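Side-chain contacts in O-methyltransferase, putative (Bacillus cereus, PDB 3DUW), which probably transfers a methyl group from S-adenosyl-L-methionine to an oxygen atom of an acceptor substrate: residues S72-A77 against E104-N109; K94-A99 against V112-G117; I139-D142 against A148-E151; A141-N146 against V168-E173. All coordinates share one frame; numbering follows the deposited sequence.

Contact 1. Residues S72-A77 against E104-N109; sequences STIWLA and ERANLN. With SAH (S-adenosyl-L-homocysteine), chain C.
No flat group takes part where Ile74 and Ala77 meet Ala106 and Leu108; the contact is wholly aliphatic, without ring faces or edges. It belongs to the Rossmann-like methyltransferase fold. Helix 71-77 packs here on the turn that follows helix 93-105. That helix ends in a Schellman motif, with Asn107 at positive phi and Asn107 N bonded back to Glu104 O. The turn places Ala106 and Leu108 on the side facing Ile74.

Ile74 uses both of its branches. Its CG1 stands beside the backbone N (chi1 -70°) and carries CD1 to Ala106 CB at 3.9 Å. The other branch, CG2, lies anti to the backbone N and meets Leu108. The side chains of Ile74 and Leu108 cross at about a right angle, so they touch through methyl groups rather than along their lengths. Leu25 and Val28 of helix 23-34 also pack on Ile74.

At the start of helix 71-77, Ser72 OG accepts a hydrogen bond from the amino N of SAH at 3.0 Å. Glu64 OE2 is a second partner of this hydroxyl. The methyl Leu108 CD1 bridges two residues, 3.9 Å from Ile74 CG2 and 4.0 Å from Ala77 CB.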
# COMPACT_ATOMS: atom_id res chain seq x y z
N SER A 72 -16.37 2.45 0.67
CA SER A 72 -15.20 1.61 0.89
C SER A 72 -15.62 0.14 0.99
O SER A 72 -14.91 -0.75 0.54
CB SER A 72 -14.49 1.99 2.19
OG SER A 72 -15.39 1.92 3.29
N THR A 73 -16.79 -0.09 1.59
CA THR A 73 -17.31 -1.43 1.78
C THR A 73 -17.44 -2.16 0.45
O THR A 73 -17.12 -3.35 0.34
CB THR A 73 -18.69 -1.38 2.44
OG1 THR A 73 -18.72 -0.31 3.40
CG2 THR A 73 -18.98 -2.69 3.15
N ILE A 74 -17.93 -1.46 -0.57
CA ILE A 74 -18.10 -2.05 -1.89
C ILE A 74 -16.74 -2.41 -2.50
O ILE A 74 -16.57 -3.48 -3.07
CB ILE A 74 -18.88 -1.09 -2.81
CG1 ILE A 74 -20.34 -1.03 -2.33
CG2 ILE A 74 -18.80 -1.54 -4.26
CD1 ILE A 74 -21.15 0.10 -2.93
N TRP A 75 -15.76 -1.51 -2.36
CA TRP A 75 -14.42 -1.80 -2.88
C TRP A 75 -13.86 -3.04 -2.20
O TRP A 75 -13.28 -3.91 -2.85
CB TRP A 75 -13.47 -0.62 -2.63
CG TRP A 75 -13.61 0.52 -3.59
CD1 TRP A 75 -14.18 1.74 -3.35
CD2 TRP A 75 -13.12 0.57 -4.94
NE1 TRP A 75 -14.06 2.55 -4.45
CE2 TRP A 75 -13.42 1.86 -5.44
CE3 TRP A 75 -12.45 -0.34 -5.77
CZ2 TRP A 75 -13.07 2.26 -6.74
CZ3 TRP A 75 -12.11 0.06 -7.06
CH2 TRP A 75 -12.42 1.34 -7.53
N LEU A 76 -14.02 -3.12 -0.88
CA LEU A 76 -13.53 -4.26 -0.12
C LEU A 76 -14.23 -5.55 -0.52
O LEU A 76 -13.59 -6.57 -0.77
CB LEU A 76 -13.73 -4.02 1.38
CG LEU A 76 -12.85 -2.94 2.03
CD1 LEU A 76 -13.38 -2.60 3.41
CD2 LEU A 76 -11.42 -3.44 2.12
N ALA A 77 -15.56 -5.51 -0.59
CA ALA A 77 -16.34 -6.68 -0.95
C ALA A 77 -15.99 -7.19 -2.35
O ALA A 77 -15.98 -8.40 -2.60
CB ALA A 77 -17.82 -6.37 -0.86
N GLU A 104 -26.77 -2.94 -1.69
CA GLU A 104 -27.77 -3.74 -2.40
C GLU A 104 -27.78 -3.37 -3.88
O GLU A 104 -27.88 -4.25 -4.74
CB GLU A 104 -29.16 -3.50 -1.80
CG GLU A 104 -30.29 -4.20 -2.55
CD GLU A 104 -30.13 -5.70 -2.58
OE1 GLU A 104 -30.11 -6.32 -1.49
OE2 GLU A 104 -30.03 -6.27 -3.69
N ARG A 105 -27.68 -2.08 -4.18
CA ARG A 105 -27.69 -1.63 -5.57
C ARG A 105 -26.46 -2.16 -6.29
O ARG A 105 -26.46 -2.32 -7.51
CB ARG A 105 -27.74 -0.10 -5.64
CG ARG A 105 -28.47 0.42 -6.88
CD ARG A 105 -28.62 1.94 -6.89
NE ARG A 105 -29.11 2.48 -5.63
CZ ARG A 105 -28.31 2.99 -4.69
NH1 ARG A 105 -27.00 3.04 -4.88
NH2 ARG A 105 -28.82 3.43 -3.55
N ALA A 106 -25.40 -2.42 -5.53
CA ALA A 106 -24.15 -2.94 -6.09
C ALA A 106 -24.19 -4.47 -6.13
O ALA A 106 -23.21 -5.12 -6.50
CB ALA A 106 -22.96 -2.46 -5.26
N ASN A 107 -25.33 -5.04 -5.74
CA ASN A 107 -25.53 -6.49 -5.73
C ASN A 107 -24.50 -7.22 -4.87
O ASN A 107 -23.93 -8.23 -5.29
CB ASN A 107 -25.49 -7.05 -7.15
CG ASN A 107 -26.63 -6.53 -8.01
OD1 ASN A 107 -27.80 -6.63 -7.64
ND2 ASN A 107 -26.29 -5.97 -9.16
N LEU A 108 -24.28 -6.72 -3.66
CA LEU A 108 -23.31 -7.32 -2.74
C LEU A 108 -23.89 -7.63 -1.37
O LEU A 108 -23.16 -8.02 -0.46
CB LEU A 108 -22.10 -6.39 -2.59
CG LEU A 108 -21.23 -6.24 -3.84
CD1 LEU A 108 -20.33 -5.03 -3.69
CD2 LEU A 108 -20.41 -7.51 -4.06
N ASN A 109 -25.20 -7.47 -1.21
CA ASN A 109 -25.84 -7.74 0.07
C ASN A 109 -25.62 -9.18 0.53
O ASN A 109 -25.71 -9.48 1.72
CB ASN A 109 -27.33 -7.44 -0.00
CG ASN A 109 -27.98 -8.06 -1.21
OD1 ASN A 109 -27.73 -7.65 -2.34
ND2 ASN A 109 -28.81 -9.07 -0.98
N SAH C . -14.81 4.05 5.38
CA SAH C . -16.04 4.69 4.79
CB SAH C . -16.33 5.99 5.45
CG SAH C . -16.61 5.98 6.94
SD SAH C . -16.63 7.72 7.56
C SAH C . -15.74 4.97 3.28
O SAH C . -14.62 4.73 2.84
OXT SAH C . -16.71 5.44 2.58
C5' SAH C . -16.61 7.41 9.27
C4' SAH C . -17.96 6.68 9.75
O4' SAH C . -17.71 6.52 11.15
C3' SAH C . -19.24 7.50 9.71
O3' SAH C . -20.24 6.88 8.90
C2' SAH C . -19.62 7.62 11.23
O2' SAH C . -21.02 7.73 11.44
C1' SAH C . -18.99 6.38 11.82
N9 SAH C . -18.80 6.35 13.15
C8 SAH C . -18.42 7.32 14.06
N7 SAH C . -18.33 6.91 15.29
C5 SAH C . -18.68 5.54 15.23
C6 SAH C . -18.77 4.54 16.26
N6 SAH C . -18.52 4.78 17.56
N1 SAH C . -19.15 3.30 15.83
C2 SAH C . -19.42 3.01 14.53
N3 SAH C . -19.35 3.93 13.51
C4 SAH C . -18.97 5.18 13.93

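Contact 2. Residues K94-A99 against V112-G117. With SAH (S-adenosyl-L-homocysteine), chain C.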
# COMPACT_ATOMS: atom_id res chain seq x y z
N LYS A 94 -29.14 6.23 10.04
CA LYS A 94 -29.32 6.77 8.70
C LYS A 94 -28.18 6.32 7.79
O LYS A 94 -28.41 5.82 6.69
CB LYS A 94 -29.36 8.30 8.74
CG LYS A 94 -29.40 8.95 7.36
CD LYS A 94 -29.52 10.46 7.44
CE LYS A 94 -29.39 11.08 6.07
NZ LYS A 94 -29.49 12.57 6.12
N HIS A 95 -26.94 6.49 8.24
CA HIS A 95 -25.80 6.06 7.41
C HIS A 95 -25.92 4.58 7.09
O HIS A 95 -25.75 4.18 5.94
CB HIS A 95 -24.47 6.29 8.13
CG HIS A 95 -24.10 7.73 8.31
ND1 HIS A 95 -22.86 8.12 8.75
CD2 HIS A 95 -24.81 8.86 8.12
CE1 HIS A 95 -22.82 9.44 8.84
NE2 HIS A 95 -23.99 9.91 8.46
N ALA A 96 -26.19 3.78 8.11
CA ALA A 96 -26.29 2.33 7.93
C ALA A 96 -27.32 1.93 6.89
O ALA A 96 -27.05 1.07 6.05
CB ALA A 96 -26.59 1.66 9.26
N ASP A 97 -28.50 2.54 6.92
CA ASP A 97 -29.52 2.19 5.95
C ASP A 97 -29.16 2.64 4.54
O ASP A 97 -29.50 1.96 3.57
CB ASP A 97 -30.88 2.74 6.35
CG ASP A 97 -31.59 1.83 7.33
OD1 ASP A 97 -31.36 0.60 7.26
OD2 ASP A 97 -32.38 2.34 8.15
N ILE A 98 -28.49 3.78 4.43
CA ILE A 98 -28.07 4.27 3.13
C ILE A 98 -27.01 3.30 2.61
O ILE A 98 -27.02 2.93 1.44
CB ILE A 98 -27.52 5.71 3.21
CG1 ILE A 98 -28.68 6.67 3.51
CG2 ILE A 98 -26.82 6.09 1.91
CD1 ILE A 98 -28.26 8.10 3.73
N ALA A 99 -26.11 2.87 3.49
CA ALA A 99 -25.06 1.93 3.11
C ALA A 99 -25.67 0.62 2.62
O ALA A 99 -25.28 0.10 1.58
CB ALA A 99 -24.12 1.67 4.29
N VAL A 112 -22.15 -8.84 2.23
CA VAL A 112 -21.96 -7.84 3.27
C VAL A 112 -23.05 -7.74 4.32
O VAL A 112 -24.24 -7.76 4.00
CB VAL A 112 -21.80 -6.44 2.64
CG1 VAL A 112 -21.47 -5.42 3.72
CG2 VAL A 112 -20.74 -6.46 1.56
N GLU A 113 -22.62 -7.61 5.57
CA GLU A 113 -23.51 -7.44 6.70
C GLU A 113 -23.18 -6.10 7.34
O GLU A 113 -22.05 -5.87 7.75
CB GLU A 113 -23.30 -8.56 7.73
CG GLU A 113 -24.00 -8.29 9.07
CD GLU A 113 -23.88 -9.45 10.04
OE1 GLU A 113 -22.74 -9.92 10.27
OE2 GLU A 113 -24.92 -9.88 10.58
N VAL A 114 -24.17 -5.22 7.39
CA VAL A 114 -23.99 -3.91 8.01
C VAL A 114 -24.65 -3.98 9.38
O VAL A 114 -25.86 -4.24 9.48
CB VAL A 114 -24.68 -2.78 7.20
CG1 VAL A 114 -24.50 -1.45 7.90
CG2 VAL A 114 -24.10 -2.71 5.79
N ARG A 115 -23.87 -3.78 10.44
CA ARG A 115 -24.42 -3.82 11.79
C ARG A 115 -24.50 -2.41 12.37
O ARG A 115 -23.49 -1.71 12.48
CB ARG A 115 -23.56 -4.71 12.70
CG ARG A 115 -24.16 -4.87 14.09
CD ARG A 115 -23.42 -5.89 14.95
NE ARG A 115 -23.42 -7.22 14.36
CZ ARG A 115 -23.60 -8.35 15.04
NH1 ARG A 115 -23.81 -8.32 16.35
NH2 ARG A 115 -23.56 -9.52 14.41
N THR A 116 -25.71 -2.00 12.74
CA THR A 116 -25.92 -0.67 13.29
C THR A 116 -25.64 -0.62 14.78
O THR A 116 -26.03 -1.52 15.53
CB THR A 116 -27.37 -0.21 13.07
OG1 THR A 116 -27.67 -0.24 11.67
CG2 THR A 116 -27.57 1.20 13.60
N GLY A 117 -24.96 0.44 15.21
CA GLY A 117 -24.65 0.60 16.62
C GLY A 117 -23.23 1.09 16.84
O GLY A 117 -22.43 1.15 15.91
N SAH C . -14.81 4.05 5.38
CA SAH C . -16.04 4.69 4.79
CB SAH C . -16.33 5.99 5.45
CG SAH C . -16.61 5.98 6.94
SD SAH C . -16.63 7.72 7.56
C SAH C . -15.74 4.97 3.28
O SAH C . -14.62 4.73 2.84
OXT SAH C . -16.71 5.44 2.58
C5' SAH C . -16.61 7.41 9.27
C4' SAH C . -17.96 6.68 9.75
O4' SAH C . -17.71 6.52 11.15
C3' SAH C . -19.24 7.50 9.71
O3' SAH C . -20.24 6.88 8.90
C2' SAH C . -19.62 7.62 11.23
O2' SAH C . -21.02 7.73 11.44
C1' SAH C . -18.99 6.38 11.82
N9 SAH C . -18.80 6.35 13.15
C8 SAH C . -18.42 7.32 14.06
N7 SAH C . -18.33 6.91 15.29
C5 SAH C . -18.68 5.54 15.23
C6 SAH C . -18.77 4.54 16.26
N6 SAH C . -18.52 4.78 17.56
N1 SAH C . -19.15 3.30 15.83
C2 SAH C . -19.42 3.01 14.53
N3 SAH C . -19.35 3.93 13.51
C4 SAH C . -18.97 5.18 13.93
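His95 ND1 donates a hydrogen bond of 2.9 Å to SAH O3', with an N-H...O angle of 154°. The ribose oxygen lies at the ring edge, near its plane. Glu90 OE2 also bonds SAH and makes a weak bond to His95 ND1.

Ala96, the next residue, meets the strand through its one methyl group. Ala96 CB presses against Thr116 OG1 at 3.3 Å. It also touches Val114, whose CG1 comes to 4.0 Å from Ala96 CB. CG1, set anti to the backbone N, is the branch of Val114 that reaches Ala96. Ala99 points the same way one turn later but stays a little farther off. With a methyl group at the interface, the helix probably can lie close: the Ala96 and Thr116 CA atoms are 6.2 Å apart.

Thr116 OG1 stands beside its own backbone N (chi1 -57°), which brings it to the helix. There it is held by the guanidinium of Arg100 through NH2. The same Arg100 nitrogen also bonds Val114 O, so one arginine of helix 93-105 grips both a side chain and a carbonyl of strand 112-116.

The contact closes a beta-alpha-beta unit of strand 85-90, helix 93-105 and strand 112-116. Strand 112-116 is outermost in the sheet of this chain and pairs in parallel with strand 85-90.

Contact 3. Residues I139-D142 against A148-E151; sequences IDAD and AYFE. With SAH (S-adenosyl-L-homocysteine), chain C.
The adenine end of the SAH pocket is built here, where the loop after strand 136-139 faces helix 146-155 in the Rossmann-like fold. Tyr149 reaches from the helix toward the loop. Its OH donates a hydrogen bond of 2.6 Å to Asp142 OD1. The carboxylate oxygen receives it through its syn lone pair and lies in the plane of the phenol ring, at the ring edge. The carboxylate and ring planes are 66° apart.

Asp142 CG sits between the backbone N and carbonyl carbon (chi1 51°), and this turn brings OD1 up to the tyrosine. Both partners line the adenine: Tyr149 OH is 3.2 Å from SAH N6, and Asp142 OD1 is 3.3 Å from SAH N7. The bond between them probably fixes both groups against the base.

Apolar contacts support the ring. Ala141 CB lies 4.2 Å from Tyr149 CE2 and also borders the ribose. Ala119, Leu120 and Leu123 of helix 119-128 also pack on Tyr149. Asp140 points away from the helix; its OD2 lies near the amino N of SAH, at a separation so short in the model that it is doubtful. At the base of the tyrosine, Ile139 CG2 rests 4.0 Å from Tyr149 CB.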
# COMPACT_ATOMS: atom_id res chain seq x y z
N ILE A 139 -9.95 0.00 9.75
CA ILE A 139 -10.38 0.90 10.82
C ILE A 139 -10.55 2.29 10.22
O ILE A 139 -9.56 2.96 9.89
CB ILE A 139 -9.35 0.92 11.96
CG1 ILE A 139 -9.11 -0.51 12.45
CG2 ILE A 139 -9.86 1.79 13.10
CD1 ILE A 139 -8.06 -0.64 13.54
N ASP A 140 -11.80 2.72 10.09
CA ASP A 140 -12.10 4.01 9.47
C ASP A 140 -13.36 4.66 10.04
O ASP A 140 -14.24 5.08 9.28
CB ASP A 140 -12.24 3.79 7.96
CG ASP A 140 -12.24 5.08 7.17
OD1 ASP A 140 -11.60 6.05 7.61
OD2 ASP A 140 -12.87 5.11 6.10
N ALA A 141 -13.43 4.75 11.36
CA ALA A 141 -14.59 5.35 12.01
C ALA A 141 -14.16 6.61 12.78
O ALA A 141 -13.55 7.51 12.21
CB ALA A 141 -15.23 4.34 12.95
N ASP A 142 -14.51 6.67 14.06
CA ASP A 142 -14.12 7.81 14.89
C ASP A 142 -12.71 7.50 15.37
O ASP A 142 -12.49 6.60 16.18
CB ASP A 142 -15.10 8.00 16.06
CG ASP A 142 -15.33 6.72 16.86
OD1 ASP A 142 -15.46 5.63 16.25
OD2 ASP A 142 -15.42 6.82 18.10
N ALA A 148 -8.89 1.56 21.15
CA ALA A 148 -9.81 0.48 21.48
C ALA A 148 -10.09 -0.40 20.27
O ALA A 148 -10.16 -1.63 20.40
CB ALA A 148 -11.11 1.06 22.04
N TYR A 149 -10.25 0.20 19.10
CA TYR A 149 -10.52 -0.59 17.90
C TYR A 149 -9.32 -1.46 17.55
O TYR A 149 -9.49 -2.58 17.07
CB TYR A 149 -10.88 0.32 16.72
CG TYR A 149 -12.15 1.13 16.93
CD1 TYR A 149 -13.21 0.63 17.69
CD2 TYR A 149 -12.28 2.40 16.38
CE1 TYR A 149 -14.36 1.37 17.90
CE2 TYR A 149 -13.44 3.15 16.57
CZ TYR A 149 -14.47 2.63 17.34
OH TYR A 149 -15.61 3.37 17.56
N PHE A 150 -8.12 -0.96 17.80
CA PHE A 150 -6.91 -1.73 17.52
C PHE A 150 -6.87 -2.95 18.43
O PHE A 150 -6.57 -4.06 17.99
CB PHE A 150 -5.65 -0.88 17.73
CG PHE A 150 -4.37 -1.66 17.64
CD1 PHE A 150 -4.07 -2.39 16.50
CD2 PHE A 150 -3.48 -1.67 18.71
CE1 PHE A 150 -2.89 -3.14 16.42
CE2 PHE A 150 -2.30 -2.41 18.64
CZ PHE A 150 -2.00 -3.15 17.50
N GLU A 151 -7.19 -2.76 19.71
CA GLU A 151 -7.19 -3.87 20.64
C GLU A 151 -8.22 -4.91 20.23
O GLU A 151 -7.97 -6.12 20.32
CB GLU A 151 -7.45 -3.38 22.07
CG GLU A 151 -6.29 -2.58 22.65
CD GLU A 151 -5.01 -3.40 22.74
OE1 GLU A 151 -5.06 -4.52 23.28
OE2 GLU A 151 -3.95 -2.93 22.27
N SAH C . -14.81 4.05 5.38
CA SAH C . -16.04 4.69 4.79
CB SAH C . -16.33 5.99 5.45
CG SAH C . -16.61 5.98 6.94
SD SAH C . -16.63 7.72 7.56
C SAH C . -15.74 4.97 3.28
O SAH C . -14.62 4.73 2.84
OXT SAH C . -16.71 5.44 2.58
C5' SAH C . -16.61 7.41 9.27
C4' SAH C . -17.96 6.68 9.75
O4' SAH C . -17.71 6.52 11.15
C3' SAH C . -19.24 7.50 9.71
O3' SAH C . -20.24 6.88 8.90
C2' SAH C . -19.62 7.62 11.23
O2' SAH C . -21.02 7.73 11.44
C1' SAH C . -18.99 6.38 11.82
N9 SAH C . -18.80 6.35 13.15
C8 SAH C . -18.42 7.32 14.06
N7 SAH C . -18.33 6.91 15.29
C5 SAH C . -18.68 5.54 15.23
C6 SAH C . -18.77 4.54 16.26
N6 SAH C . -18.52 4.78 17.56
N1 SAH C . -19.15 3.30 15.83
C2 SAH C . -19.42 3.01 14.53
N3 SAH C . -19.35 3.93 13.51
C4 SAH C . -18.97 5.18 13.93

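Contact 4. Residues A141-N146 against V168-E173. With SAH (S-adenosyl-L-homocysteine), chain C.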
# COMPACT_ATOMS: atom_id res chain seq x y z
N ALA A 141 -13.43 4.75 11.36
CA ALA A 141 -14.59 5.35 12.01
C ALA A 141 -14.16 6.61 12.78
O ALA A 141 -13.55 7.51 12.21
CB ALA A 141 -15.23 4.34 12.95
N ASP A 142 -14.51 6.67 14.06
CA ASP A 142 -14.12 7.81 14.89
C ASP A 142 -12.71 7.50 15.37
O ASP A 142 -12.49 6.60 16.18
CB ASP A 142 -15.10 8.00 16.06
CG ASP A 142 -15.33 6.72 16.86
OD1 ASP A 142 -15.46 5.63 16.25
OD2 ASP A 142 -15.42 6.82 18.10
N LYS A 143 -11.75 8.25 14.85
CA LYS A 143 -10.35 8.02 15.17
C LYS A 143 -9.98 8.18 16.64
O LYS A 143 -8.96 7.65 17.08
CB LYS A 143 -9.46 8.89 14.27
CG LYS A 143 -9.82 8.78 12.77
CD LYS A 143 -9.98 7.33 12.32
CE LYS A 143 -10.17 7.20 10.80
NZ LYS A 143 -11.46 7.72 10.25
N GLN A 144 -10.79 8.90 17.41
CA GLN A 144 -10.48 9.03 18.83
C GLN A 144 -10.52 7.66 19.50
O GLN A 144 -9.91 7.46 20.55
CB GLN A 144 -11.43 10.00 19.55
CG GLN A 144 -12.89 9.94 19.15
CD GLN A 144 -13.20 10.86 17.98
OE1 GLN A 144 -12.91 10.55 16.83
NE2 GLN A 144 -13.79 12.02 18.28
N ASN A 145 -11.23 6.71 18.89
CA ASN A 145 -11.35 5.37 19.46
C ASN A 145 -10.42 4.33 18.82
O ASN A 145 -10.56 3.14 19.08
CB ASN A 145 -12.79 4.88 19.36
CG ASN A 145 -13.58 5.15 20.63
OD1 ASN A 145 -14.77 5.46 20.59
ND2 ASN A 145 -12.92 5.01 21.78
N ASN A 146 -9.48 4.78 18.00
CA ASN A 146 -8.56 3.84 17.37
C ASN A 146 -7.83 2.93 18.36
O ASN A 146 -7.58 1.77 18.06
CB ASN A 146 -7.56 4.59 16.49
CG ASN A 146 -8.03 4.70 15.06
OD1 ASN A 146 -9.22 4.85 14.80
ND2 ASN A 146 -7.10 4.61 14.12
N VAL A 168 -4.45 8.65 9.38
CA VAL A 168 -3.56 8.70 10.52
C VAL A 168 -2.40 9.69 10.42
O VAL A 168 -1.41 9.57 11.13
CB VAL A 168 -3.01 7.29 10.84
CG1 VAL A 168 -4.17 6.37 11.22
CG2 VAL A 168 -2.26 6.73 9.65
N VAL A 169 -2.53 10.67 9.52
CA VAL A 169 -1.51 11.71 9.36
C VAL A 169 -2.18 13.07 9.57
O VAL A 169 -1.62 13.96 10.21
CB VAL A 169 -0.84 11.63 7.97
CG1 VAL A 169 -0.01 12.88 7.70
CG2 VAL A 169 0.06 10.40 7.93
N ARG A 170 -3.39 13.20 9.04
CA ARG A 170 -4.23 14.38 9.21
C ARG A 170 -3.53 15.73 9.03
O ARG A 170 -3.38 16.52 9.97
CB ARG A 170 -4.89 14.30 10.60
CG ARG A 170 -5.33 12.88 10.95
CD ARG A 170 -6.13 12.82 12.25
NE ARG A 170 -7.45 13.44 12.10
CZ ARG A 170 -8.52 12.84 11.59
NH1 ARG A 170 -8.46 11.58 11.16
NH2 ARG A 170 -9.66 13.50 11.49
N GLU A 171 -3.11 15.98 7.79
CA GLU A 171 -2.44 17.21 7.40
C GLU A 171 -1.16 17.48 8.19
O GLU A 171 -0.72 18.63 8.31
CB GLU A 171 -3.41 18.39 7.51
CG GLU A 171 -4.68 18.19 6.69
CD GLU A 171 -5.51 19.44 6.56
OE1 GLU A 171 -5.78 20.10 7.58
OE2 GLU A 171 -5.91 19.76 5.42
N GLY A 172 -0.56 16.41 8.70
CA GLY A 172 0.68 16.53 9.45
C GLY A 172 0.54 16.80 10.93
O GLY A 172 1.53 16.86 11.65
N GLU A 173 -0.70 16.96 11.40
CA GLU A 173 -0.94 17.25 12.81
C GLU A 173 -0.60 16.09 13.74
O GLU A 173 -0.48 16.27 14.95
CB GLU A 173 -2.40 17.66 13.01
CG GLU A 173 -2.73 19.03 12.43
CD GLU A 173 -4.20 19.36 12.54
OE1 GLU A 173 -4.78 19.13 13.62
OE2 GLU A 173 -4.77 19.87 11.55
N SAH C . -14.81 4.05 5.38
CA SAH C . -16.04 4.69 4.79
CB SAH C . -16.33 5.99 5.45
CG SAH C . -16.61 5.98 6.94
SD SAH C . -16.63 7.72 7.56
C SAH C . -15.74 4.97 3.28
O SAH C . -14.62 4.73 2.84
OXT SAH C . -16.71 5.44 2.58
C5' SAH C . -16.61 7.41 9.27
C4' SAH C . -17.96 6.68 9.75
O4' SAH C . -17.71 6.52 11.15
C3' SAH C . -19.24 7.50 9.71
O3' SAH C . -20.24 6.88 8.90
C2' SAH C . -19.62 7.62 11.23
O2' SAH C . -21.02 7.73 11.44
C1' SAH C . -18.99 6.38 11.82
N9 SAH C . -18.80 6.35 13.15
C8 SAH C . -18.42 7.32 14.06
N7 SAH C . -18.33 6.91 15.29
C5 SAH C . -18.68 5.54 15.23
C6 SAH C . -18.77 4.54 16.26
N6 SAH C . -18.52 4.78 17.56
N1 SAH C . -19.15 3.30 15.83
C2 SAH C . -19.42 3.01 14.53
N3 SAH C . -19.35 3.93 13.51
C4 SAH C . -18.97 5.18 13.93
O HOH W 1 -11.17 10.59 9.96
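Two loops at one end of the sheet meet beside the SAH pocket. Residues 141-146 follow strand 136-139; residues 168-173 follow strand 162-166. Lys143 and Arg170 carry the contact. Their side chains cross at a slant, with Lys143 CG 3.5 Å from Arg170 NH1.

The lysine chain is bent at chi2 (-47°) and chi4 (-68°). It folds back, so that NZ donates to Ala141 O at 2.9 Å. NZ also makes a salt bridge to Asp140 OD1, which should offset its charge. A water is its further acceptor, 2.9 Å from Lys143 NZ. The same water accepts from Arg170 NH1 at 3.1 Å, at the edge of the guanidinium and in its plane. The two cationic nitrogens, Lys143 NZ and Arg170 NH1, remain 5.0 Å apart, and the water oxygen between them probably eases their repulsion. Arg170 NH1 has a stronger hold on Asn167 O, which ties the arginine back to its own loop.

Asn146 and Val168 add only a loose contact. Both also pack on Ile187 of helix 182-196. The contact thus spans the loops that follow two adjacent parallel strands, with helix 182-196 alongside and Asp214 of strand 214-221 bonding the backbone N of Val169 and Arg170.

How the contacts relate
All four contacts touch SAH and belong to one fold built on a mixed sheet. Contacts 1 and 2 share helix 93-105, and their centres lie 12 Å apart. They touch where Thr73 and Ala77 pack on Val112, and along the chain their segments alternate. Contacts 3 and 4 come later and both start from the loop after strand 136-139, sharing Ala141 and Asp142. Their centres are 10 Å apart. Contacts 1 and 3 lie on opposite sides of the chain's centre, 21 Å apart between contact centres; contacts 1 and 4 are 25 Å apart. The ligand links the pairs: the early half supplies Ser72 and His95, and the later half Asp140, Asp142 and Tyr149.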